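Local coordinates for HNH homing endonuclease (Bacillus phage SPO1, PDB 1U3E) that binds DNA and cleaves it as a homing endonuclease, using an HNH catalytic motif and a helix-turn-helix DNA-binding domain, at a contact of chain A with DNA. Coordinates in Å, arbitrary orientation; residue numbers count along the deposited sequence, not the author numbering.

A contact of chain A with DNA. Residues 39, 41, 54, 56-57, 72-73, 75. With nucleotides of chain B.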
loop_
_atom_site.group_PDB
_atom_site.type_symbol
_atom_site.label_atom_id
_atom_site.label_comp_id
_atom_site.label_asym_id
_atom_site.label_seq_id
_atom_site.Cartn_x
_atom_site.Cartn_y
_atom_site.Cartn_z
ATOM N N TYR A 39 -3.032 14.153 0.288
ATOM C CA TYR A 39 -4.342 14.282 0.921
ATOM C C TYR A 39 -4.389 15.411 1.916
ATOM O O TYR A 39 -3.519 15.484 2.790
ATOM C CB TYR A 39 -4.714 12.997 1.639
ATOM C CG TYR A 39 -4.899 11.851 0.706
ATOM C CD1 TYR A 39 -3.893 10.910 0.526
ATOM C CD2 TYR A 39 -6.072 11.724 -0.038
ATOM C CE1 TYR A 39 -4.046 9.858 -0.380
ATOM C CE2 TYR A 39 -6.238 10.683 -0.950
ATOM C CZ TYR A 39 -5.218 9.752 -1.116
ATOM O OH TYR A 39 -5.368 8.731 -2.018
ATOM N N ARG A 41 -4.939 17.302 5.116
ATOM C CA ARG A 41 -5.138 16.981 6.533
ATOM C C ARG A 41 -5.154 18.239 7.406
ATOM O O ARG A 41 -4.769 19.321 6.974
ATOM C CB ARG A 41 -4.023 16.062 7.046
ATOM C CG ARG A 41 -3.873 14.755 6.275
ATOM C CD ARG A 41 -2.657 14.756 5.372
ATOM N NE ARG A 41 -2.374 13.433 4.811
ATOM C CZ ARG A 41 -2.117 12.362 5.552
ATOM N NH1 ARG A 41 -2.107 12.472 6.876
ATOM N NH2 ARG A 41 -1.883 11.187 4.980
ATOM N N GLN A 54 -8.219 13.733 8.250
ATOM C CA GLN A 54 -8.235 13.918 6.794
ATOM C C GLN A 54 -9.479 14.691 6.354
ATOM O O GLN A 54 -10.601 14.190 6.459
ATOM C CB GLN A 54 -8.238 12.586 6.062
ATOM C CG GLN A 54 -6.949 11.837 6.095
ATOM C CD GLN A 54 -6.927 10.724 5.076
ATOM O OE1 GLN A 54 -6.488 10.912 3.947
ATOM N NE2 GLN A 54 -7.421 9.559 5.464
ATOM N N HIS A 56 -11.004 15.164 3.667
ATOM C CA HIS A 56 -12.029 14.486 2.905
ATOM C C HIS A 56 -12.840 13.464 3.693
ATOM O O HIS A 56 -13.962 13.139 3.304
ATOM C CB HIS A 56 -11.466 13.853 1.630
ATOM C CG HIS A 56 -10.533 12.716 1.865
ATOM N ND1 HIS A 56 -9.207 12.895 2.183
ATOM C CD2 HIS A 56 -10.727 11.380 1.793
ATOM C CE1 HIS A 56 -8.622 11.717 2.295
ATOM N NE2 HIS A 56 -9.522 10.781 2.063
ATOM N N ARG A 57 -12.303 12.947 4.792
ATOM C CA ARG A 57 -13.080 12.004 5.580
ATOM C C ARG A 57 -14.089 12.811 6.384
ATOM O O ARG A 57 -15.259 12.432 6.503
ATOM C CB ARG A 57 -12.208 11.215 6.546
ATOM C CG ARG A 57 -11.380 10.139 5.934
ATOM C CD ARG A 57 -11.217 9.008 6.914
ATOM N NE ARG A 57 -11.848 7.793 6.416
ATOM C CZ ARG A 57 -12.575 6.969 7.159
ATOM N NH1 ARG A 57 -12.768 7.222 8.450
ATOM N NH2 ARG A 57 -13.120 5.892 6.610
ATOM N N VAL A 72 -14.205 3.044 2.855
ATOM C CA VAL A 72 -13.178 4.012 2.546
ATOM C C VAL A 72 -13.786 5.168 1.736
ATOM O O VAL A 72 -14.734 4.971 0.977
ATOM C CB VAL A 72 -12.034 3.257 1.789
ATOM C CG1 VAL A 72 -12.037 3.592 0.321
ATOM C CG2 VAL A 72 -10.713 3.513 2.453
ATOM N N VAL A 73 -13.263 6.376 1.925
ATOM C CA VAL A 73 -13.774 7.547 1.216
ATOM C C VAL A 73 -13.081 7.756 -0.105
ATOM O O VAL A 73 -11.872 7.925 -0.164
ATOM C CB VAL A 73 -13.616 8.847 2.043
ATOM C CG1 VAL A 73 -13.978 10.062 1.179
ATOM C CG2 VAL A 73 -14.516 8.800 3.263
ATOM N N HIS A 75 -12.545 9.760 -3.904
ATOM C CA HIS A 75 -12.596 11.024 -4.636
ATOM C C HIS A 75 -12.976 10.617 -6.051
ATOM O O HIS A 75 -12.119 10.165 -6.806
ATOM C CB HIS A 75 -11.228 11.683 -4.699
ATOM C CG HIS A 75 -10.853 12.422 -3.460
ATOM N ND1 HIS A 75 -10.535 11.785 -2.282
ATOM C CD2 HIS A 75 -10.732 13.748 -3.219
ATOM C CE1 HIS A 75 -10.232 12.689 -1.367
ATOM N NE2 HIS A 75 -10.345 13.888 -1.910
ATOM O OP3 DG B 1 -10.087 7.514 -4.075
ATOM P P DG B 1 -9.284 8.148 -2.965
ATOM O OP1 DG B 1 -8.050 8.848 -3.483
ATOM O OP2 DG B 1 -10.135 8.948 -2.035
ATOM O "O5'" DG B 1 -8.736 6.890 -2.105
ATOM C "C5'" DG B 1 -8.189 7.092 -0.798
ATOM C "C4'" DG B 1 -8.206 5.804 -0.014
ATOM O "O4'" DG B 1 -7.039 5.049 -0.373
ATOM C "C3'" DG B 1 -8.088 6.002 1.483
ATOM O "O3'" DG B 1 -9.356 5.945 2.105
ATOM C "C2'" DG B 1 -7.350 4.760 1.937
ATOM C "C1'" DG B 1 -6.491 4.397 0.755
ATOM N N9 DG B 1 -5.125 4.882 0.899
ATOM C C8 DG B 1 -4.490 5.810 0.108
ATOM N N7 DG B 1 -3.253 6.025 0.464
ATOM C C5 DG B 1 -3.069 5.198 1.559
ATOM C C6 DG B 1 -1.940 4.999 2.358
ATOM O O6 DG B 1 -0.832 5.530 2.261
ATOM N N1 DG B 1 -2.178 4.072 3.364
ATOM C C2 DG B 1 -3.361 3.422 3.570
ATOM N N2 DG B 1 -3.393 2.561 4.595
ATOM N N3 DG B 1 -4.433 3.600 2.825
ATOM C C4 DG B 1 -4.216 4.494 1.844
ATOM P P DT B 2 -9.658 6.958 3.298
ATOM O OP1 DT B 2 -11.081 6.780 3.689
ATOM O OP2 DT B 2 -9.268 8.301 2.792
ATOM O "O5'" DT B 2 -8.673 6.451 4.458
ATOM C "C5'" DT B 2 -8.954 5.182 5.093
ATOM C "C4'" DT B 2 -7.998 4.941 6.240
ATOM O "O4'" DT B 2 -6.724 4.590 5.677
ATOM C "C3'" DT B 2 -7.749 6.129 7.162
ATOM O "O3'" DT B 2 -8.543 6.148 8.323
ATOM C "C2'" DT B 2 -6.333 5.882 7.612
ATOM C "C1'" DT B 2 -5.721 5.054 6.541
ATOM N N1 DT B 2 -4.731 5.802 5.806
ATOM C C2 DT B 2 -3.470 5.661 6.288
ATOM O O2 DT B 2 -3.169 5.001 7.271
ATOM N N3 DT B 2 -2.556 6.349 5.569
ATOM C C4 DT B 2 -2.759 7.133 4.470
ATOM O O4 DT B 2 -1.804 7.708 3.940
ATOM C C5 DT B 2 -4.113 7.217 4.019
ATOM C C7 DT B 2 -4.433 8.040 2.809
ATOM C C6 DT B 2 -5.045 6.549 4.708
ATOM P P DT B 3 -8.489 7.427 9.259
ATOM O OP1 DT B 3 -9.760 7.471 10.016
ATOM O OP2 DT B 3 -8.129 8.602 8.453
ATOM O "O5'" DT B 3 -7.287 7.159 10.302
ATOM C "C5'" DT B 3 -7.319 5.979 11.123
ATOM C "C4'" DT B 3 -5.985 5.811 11.813
ATOM O "O4'" DT B 3 -4.916 5.683 10.818
ATOM C "C3'" DT B 3 -5.577 6.988 12.700
ATOM O "O3'" DT B 3 -5.725 6.599 14.062
ATOM C "C2'" DT B 3 -4.087 7.182 12.494
ATOM C "C1'" DT B 3 -3.759 6.344 11.275
ATOM N N1 DT B 3 -3.179 7.147 10.191
ATOM C C2 DT B 3 -1.808 7.216 10.141
ATOM O O2 DT B 3 -1.089 6.640 10.943
ATOM N N3 DT B 3 -1.306 7.983 9.117
ATOM C C4 DT B 3 -2.032 8.675 8.161
ATOM O O4 DT B 3 -1.440 9.323 7.293
ATOM C C5 DT B 3 -3.475 8.558 8.281
ATOM C C7 DT B 3 -4.350 9.293 7.301
ATOM C C6 DT B 3 -3.966 7.815 9.278
#
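The HNH active site of this homing endonuclease holds a DNA strand whose first nucleotide, DG1, carries a terminal 5'-phosphate, as a cleavage product would. His75, the first histidine of the HNH motif and the general base in this family, sits on strand 72-75; its ND1 donates in the ring plane to the phosphate oxygen OP2 of DG1 at 2.9 Å, nearly straight at 167°. The neighbouring phosphate is met by His56, whose CG takes the crowded position between backbone N and carbonyl carbon (chi1 68°). That turn sends NE2 tip-first to OP2 of DT2, 2.6 Å away and close to the ring plane. The two imidazoles meet edge to face: the CE1 corner of His75 lies over the rim of one His56 face, while His56 ND1 lies in the plane of the His75 ring. With phosphate oxygens so near, both rings might be pushed toward their charged form.

Charge is also met along the backbone. Arg57, bent at chi2 and chi3, bridges successive phosphates: NE donates to OP1 of DT2 at 3.0 Å, and NH1 forms a looser salt bridge to OP1 of DT3. The same DT2 OP1 accepts a straight bond from the backbone N of Val73 (2.8 Å), so two donors grip it. Gln54 adds an uncharged clamp, its NE2 donating to OP2 of DT3, and its CD packs on the DT3 methyl C7.

Tyr39 spans backbone and base: OH donates to OP1 of DG1 at 3.1 Å, with the phosphate oxygen in the ring plane, and the CD1-CE1 side leans on the DT2 methyl. Arg41 reads a base by hydrogen bonding. In the major groove its guanidinium points end-on at O4 of DT3, NH2 at 3.0 Å and NH1 at 3.2 Å, both in plane; Tyr39 O lies at another edge and may help fix its rotation.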